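Local coordinates for protein peroxiredoxin 6 (Arenicola marina, PDB 2V2G) that probably acts as a thiol-specific peroxidase, reducing hydrogen peroxide to water and organic hydroperoxides to alcohols, at residues E13-T17 with I18-K22; G57-K61 with R62-L66. The protein carries 1 engineered substitution. All coordinates share one frame; numbering follows the deposited sequence.

In the fold
From the N terminus, the chain first turns back on itself in interaction 1. There strand 13-16 and strand 21-22 form a beta hairpin at one end of the mixed sheet of the thioredoxin-like domain. Strand 21-22 is one of the two edge strands of the sheet within this chain, and strand 13-16 pairs on its other side with strand 98-100. The chain then runs through strand 31-36 and helix 43-54 before interaction 2. Here helix 56-61 ends and strand 64-70 enters the same sheet, next to strand 31-36. The two contacts follow in series and neither nest nor cross. The nearest atoms of interactions 1 and 2 are about 8 Å apart. They do not touch, but both belong to the same sheet.

Interaction 1. Residues E13-T17 with I18-K22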
loop_
_atom_site.group_PDB
_atom_site.type_symbol
_atom_site.label_atom_id
_atom_site.label_comp_id
_atom_site.label_asym_id
_atom_site.label_seq_id
_atom_site.Cartn_x
_atom_site.Cartn_y
_atom_site.Cartn_z
ATOM N N GLU A 13 11.642 -20.902 -6.946
ATOM C CA GLU A 13 11.163 -22.279 -6.793
ATOM C C GLU A 13 10.720 -22.390 -5.327
ATOM O O GLU A 13 11.524 -22.108 -4.423
ATOM C CB GLU A 13 12.267 -23.307 -7.143
ATOM C CG GLU A 13 12.788 -23.018 -8.519
ATOM C CD GLU A 13 13.735 -24.039 -9.102
ATOM O OE1 GLU A 13 13.650 -25.247 -8.725
ATOM O OE2 GLU A 13 14.548 -23.629 -9.990
ATOM N N ALA A 14 9.470 -22.776 -5.085
ATOM C CA ALA A 14 8.966 -22.939 -3.715
ATOM C C ALA A 14 8.044 -24.165 -3.620
ATOM O O ALA A 14 7.430 -24.545 -4.608
ATOM C CB ALA A 14 8.201 -21.712 -3.296
ATOM N N ASP A 15 7.936 -24.767 -2.435
ATOM C CA ASP A 15 6.847 -25.704 -2.176
ATOM C C ASP A 15 5.553 -24.925 -1.799
ATOM O O ASP A 15 5.538 -23.752 -1.352
ATOM C CB ASP A 15 7.153 -26.639 -1.020
ATOM C CG ASP A 15 6.498 -28.059 -1.174
ATOM O OD1 ASP A 15 5.528 -28.331 -1.971
ATOM O OD2 ASP A 15 6.975 -28.957 -0.443
ATOM N N SER A 16 4.448 -25.618 -2.015
ATOM C CA SER A 16 3.139 -25.035 -1.864
ATOM C C SER A 16 2.098 -26.114 -1.654
ATOM O O SER A 16 2.383 -27.302 -1.808
ATOM C CB SER A 16 2.784 -24.206 -3.108
ATOM O OG SER A 16 2.275 -25.002 -4.166
ATOM N N THR A 17 0.880 -25.667 -1.363
ATOM C CA THR A 17 -0.295 -26.552 -1.314
ATOM C C THR A 17 -0.685 -27.253 -2.625
ATOM O O THR A 17 -1.483 -28.203 -2.605
ATOM C CB THR A 17 -1.509 -25.778 -0.782
ATOM O OG1 THR A 17 -1.738 -24.654 -1.625
ATOM C CG2 THR A 17 -1.272 -25.391 0.650
ATOM N N ILE A 18 -0.142 -26.766 -3.743
ATOM C CA ILE A 18 -0.289 -27.421 -5.036
ATOM C C ILE A 18 1.009 -28.084 -5.481
ATOM O O ILE A 18 1.119 -28.497 -6.619
ATOM C CB ILE A 18 -0.845 -26.486 -6.118
ATOM C CG1 ILE A 18 0.182 -25.436 -6.533
ATOM C CG2 ILE A 18 -2.170 -25.839 -5.648
ATOM C CD1 ILE A 18 -0.275 -24.547 -7.628
ATOM N N GLY A 19 1.949 -28.277 -4.564
ATOM C CA GLY A 19 3.218 -28.919 -4.880
ATOM C C GLY A 19 4.279 -27.899 -5.256
ATOM O O GLY A 19 4.098 -26.697 -5.075
ATOM N N LYS A 20 5.415 -28.370 -5.748
ATOM C CA LYS A 20 6.481 -27.456 -6.094
ATOM C C LYS A 20 6.116 -26.673 -7.318
ATOM O O LYS A 20 5.457 -27.184 -8.230
ATOM C CB LYS A 20 7.837 -28.145 -6.295
ATOM C CG LYS A 20 8.398 -28.798 -5.008
ATOM C CD LYS A 20 9.898 -29.098 -5.165
ATOM C CE LYS A 20 10.422 -30.032 -4.055
ATOM N NZ LYS A 20 11.767 -30.671 -4.383
ATOM N N LEU A 21 6.505 -25.410 -7.306
ATOM C CA LEU A 21 6.263 -24.516 -8.406
ATOM C C LEU A 21 7.425 -23.583 -8.668
ATOM O O LEU A 21 8.252 -23.300 -7.796
ATOM C CB LEU A 21 4.995 -23.733 -8.190
ATOM C CG LEU A 21 4.843 -22.761 -7.047
ATOM C CD1 LEU A 21 5.447 -21.384 -7.413
ATOM C CD2 LEU A 21 3.317 -22.584 -6.785
ATOM N N LYS A 22 7.464 -23.125 -9.911
ATOM C CA LYS A 22 8.433 -22.169 -10.370
ATOM C C LYS A 22 7.623 -20.920 -10.776
ATOM O O LYS A 22 6.662 -20.967 -11.558
ATOM C CB LYS A 22 9.247 -22.728 -11.520
ATOM C CG LYS A 22 10.307 -21.802 -12.091
ATOM C CD LYS A 22 11.626 -21.868 -11.318
ATOM C CE LYS A 22 12.814 -21.319 -12.131
ATOM N NZ LYS A 22 13.924 -20.826 -11.239
#
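Ser16 OG lies between the two arms of the hairpin and bonds to the backbone of Ile18 and Gly19. Ser16 OG donates to Gly19 O at 2.7 Å, in the carbonyl plane and on a lone pair. It also accepts from Ile18 N. Its chi1 of 83° sets the hydroxyl between the backbone N and the carbonyl carbon, which turns it into the bend. Leu21 CD2 packs beside Ser16 OG. Gly19 N closes the type I turn from Ser16 to Gly19 by donating to Ser16 O at 3.0 Å from above the carbonyl plane. Beyond the turn, Ala14 and Leu21 form an antiparallel hydrogen-bonded pair, Ala14 N to Leu21 O and Leu21 N to Ala14 O, both 3.0 Å. Glu13 and Lys22 follow as a non-hydrogen-bonded pair. Their side chains cross obliquely, and Lys22 NZ meets Glu13 OE2 on its anti side at 3.1 Å in a salt bridge. The bend at chi2 of Lys22 (85°) brings its CD against Glu13 CG; NZ also bonds to Asn11 O. Asp15 OD1 accepts from Ser16 N at 2.9 Å. Further out, Thr17 OG1 bonds to Ile98 N, and Asp15 pairs through its backbone with Ala100. Gly19 has positive phi, and a CB there would jam against the carbonyl of Ile18. The bend is probably favoured by the glycine and by a serine hydroxyl that both donates and accepts, while an ion pair joins the open end.

Interaction 2. Residues G57-K61 with R62-L66; sequences GDFKK and RGVKL
Arg62 folds back along the last turn of helix 56-61 and donates from NH1 to Asp58 O at 2.8 Å. The oxygen lies in the guanidinium plane, while NH1 stands above the carbonyl plane. The same NH1 gives a hydrogen bond to a water, and that water donates to Asp58 OD1 at 2.6 Å. The chain of Arg62 is extended from CG to NE, and its CG and CD lie alongside Asp58 O. NE forms a salt bridge with Asp161 of helix 153-168. With an alanine in place of Arg62, Asp58 O would probably lose its side-chain donor and Asp161 its ion-pair partner.

Among the backbone bonds, Phe59 O takes two donors from opposite faces of its plane. Val64 N donates to Phe59 O at 3.0 Å with an angle at the hydrogen of 162°, and Arg62 N is less straight at 132°. Gly63 N donates to Lys60 O at 2.9 Å. The Val64 and Gly63 bonds, with the positive phi of Gly63, make a Schellman motif, which ends the helix and sends the chain into strand 64-70 of the thioredoxin-like sheet.

The apolar contacts centre on Phe59. Leu66 CD2 sits over one ring face in a CH-pi contact, 4.0 Å from the Phe59 centroid. Val64 CG1 lies 3.8 Å from Phe59 CD1, at the ring edge. Leu66 CD1 packs against Phe59 CB and CG. Leu157 and Ile160 of helix 153-168 also touch Phe59.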
loop_
_atom_site.group_PDB
_atom_site.type_symbol
_atom_site.label_atom_id
_atom_site.label_comp_id
_atom_site.label_asym_id
_atom_site.label_seq_id
_atom_site.Cartn_x
_atom_site.Cartn_y
_atom_site.Cartn_z
ATOM N N GLY A 57 -13.943 -14.474 -7.347
ATOM C CA GLY A 57 -14.528 -14.098 -8.607
ATOM C C GLY A 57 -14.198 -12.697 -9.133
ATOM O O GLY A 57 -14.158 -12.505 -10.343
ATOM N N ASP A 58 -14.018 -11.716 -8.243
ATOM C CA ASP A 58 -13.632 -10.373 -8.669
ATOM C C ASP A 58 -12.206 -10.382 -9.252
ATOM O O ASP A 58 -11.921 -9.697 -10.214
ATOM C CB ASP A 58 -13.727 -9.424 -7.461
ATOM C CG ASP A 58 -15.187 -9.244 -6.981
ATOM O OD1 ASP A 58 -16.109 -9.062 -7.827
ATOM O OD2 ASP A 58 -15.446 -9.404 -5.766
ATOM N N PHE A 59 -11.333 -11.169 -8.669
ATOM C CA PHE A 59 -9.962 -11.316 -9.198
ATOM C C PHE A 59 -10.028 -12.099 -10.512
ATOM O O PHE A 59 -9.392 -11.705 -11.495
ATOM C CB PHE A 59 -9.068 -11.967 -8.169
ATOM C CG PHE A 59 -8.703 -11.033 -7.051
ATOM C CD1 PHE A 59 -7.640 -10.156 -7.204
ATOM C CD2 PHE A 59 -9.411 -11.040 -5.857
ATOM C CE1 PHE A 59 -7.242 -9.276 -6.156
ATOM C CE2 PHE A 59 -9.015 -10.164 -4.781
ATOM C CZ PHE A 59 -7.973 -9.258 -4.952
ATOM N N LYS A 60 -10.825 -13.173 -10.516
ATOM C CA LYS A 60 -10.916 -14.032 -11.709
ATOM C C LYS A 60 -11.423 -13.213 -12.889
ATOM O O LYS A 60 -10.873 -13.326 -13.977
ATOM C CB LYS A 60 -11.762 -15.306 -11.422
ATOM C CG LYS A 60 -11.668 -16.433 -12.452
ATOM C CD LYS A 60 -12.621 -17.590 -12.038
ATOM C CE LYS A 60 -13.165 -18.406 -13.271
ATOM N NZ LYS A 60 -14.198 -19.530 -13.061
ATOM N N LYS A 61 -12.456 -12.393 -12.687
ATOM C CA LYS A 61 -13.023 -11.526 -13.748
ATOM C C LYS A 61 -11.961 -10.621 -14.383
ATOM O O LYS A 61 -12.093 -10.194 -15.566
ATOM C CB LYS A 61 -14.114 -10.577 -13.187
ATOM C CG LYS A 61 -15.423 -11.261 -12.775
ATOM C CD LYS A 61 -16.388 -11.534 -13.914
ATOM C CE LYS A 61 -17.764 -12.107 -13.464
ATOM N NZ LYS A 61 -18.787 -11.680 -14.435
ATOM N N ARG A 62 -10.976 -10.259 -13.574
ATOM C CA ARG A 62 -9.919 -9.353 -14.028
ATOM C C ARG A 62 -8.704 -10.066 -14.566
ATOM O O ARG A 62 -7.710 -9.435 -14.904
ATOM C CB ARG A 62 -9.547 -8.426 -12.896
ATOM C CG ARG A 62 -10.698 -7.507 -12.534
ATOM C CD ARG A 62 -10.345 -6.837 -11.211
ATOM N NE ARG A 62 -11.236 -5.755 -10.810
ATOM C CZ ARG A 62 -12.447 -5.903 -10.285
ATOM N NH1 ARG A 62 -13.004 -7.108 -10.070
ATOM N NH2 ARG A 62 -13.119 -4.823 -9.961
ATOM N N GLY A 63 -8.760 -11.400 -14.652
ATOM C CA GLY A 63 -7.606 -12.158 -15.118
ATOM C C GLY A 63 -6.431 -12.149 -14.172
ATOM O O GLY A 63 -5.268 -12.230 -14.593
ATOM N N VAL A 64 -6.707 -12.042 -12.868
ATOM C CA VAL A 64 -5.660 -11.910 -11.869
ATOM C C VAL A 64 -5.509 -13.183 -11.036
ATOM O O VAL A 64 -6.492 -13.683 -10.432
ATOM C CB VAL A 64 -5.925 -10.695 -10.888
ATOM C CG1 VAL A 64 -4.918 -10.707 -9.768
ATOM C CG2 VAL A 64 -6.064 -9.369 -11.707
ATOM N N LYS A 65 -4.352 -13.792 -11.188
ATOM C CA LYS A 65 -4.023 -15.019 -10.421
ATOM C C LYS A 65 -3.614 -14.658 -9.020
ATOM O O LYS A 65 -2.707 -13.845 -8.832
ATOM C CB LYS A 65 -2.875 -15.801 -11.067
ATOM C CG LYS A 65 -3.262 -16.384 -12.392
ATOM C CD LYS A 65 -2.200 -17.346 -12.967
ATOM C CE LYS A 65 -2.480 -17.770 -14.390
ATOM N NZ LYS A 65 -1.444 -18.751 -14.823
ATOM N N LEU A 66 -4.169 -15.351 -8.043
ATOM C CA LEU A 66 -3.793 -15.168 -6.662
ATOM C C LEU A 66 -2.886 -16.250 -6.063
ATOM O O LEU A 66 -3.050 -17.433 -6.378
ATOM C CB LEU A 66 -5.082 -15.176 -5.822
ATOM C CG LEU A 66 -6.068 -14.032 -5.980
ATOM C CD1 LEU A 66 -7.537 -14.499 -5.620
ATOM C CD2 LEU A 66 -5.579 -12.856 -5.160
HETATM O O HOH W 1 -15.724 -7.166 -9.523
#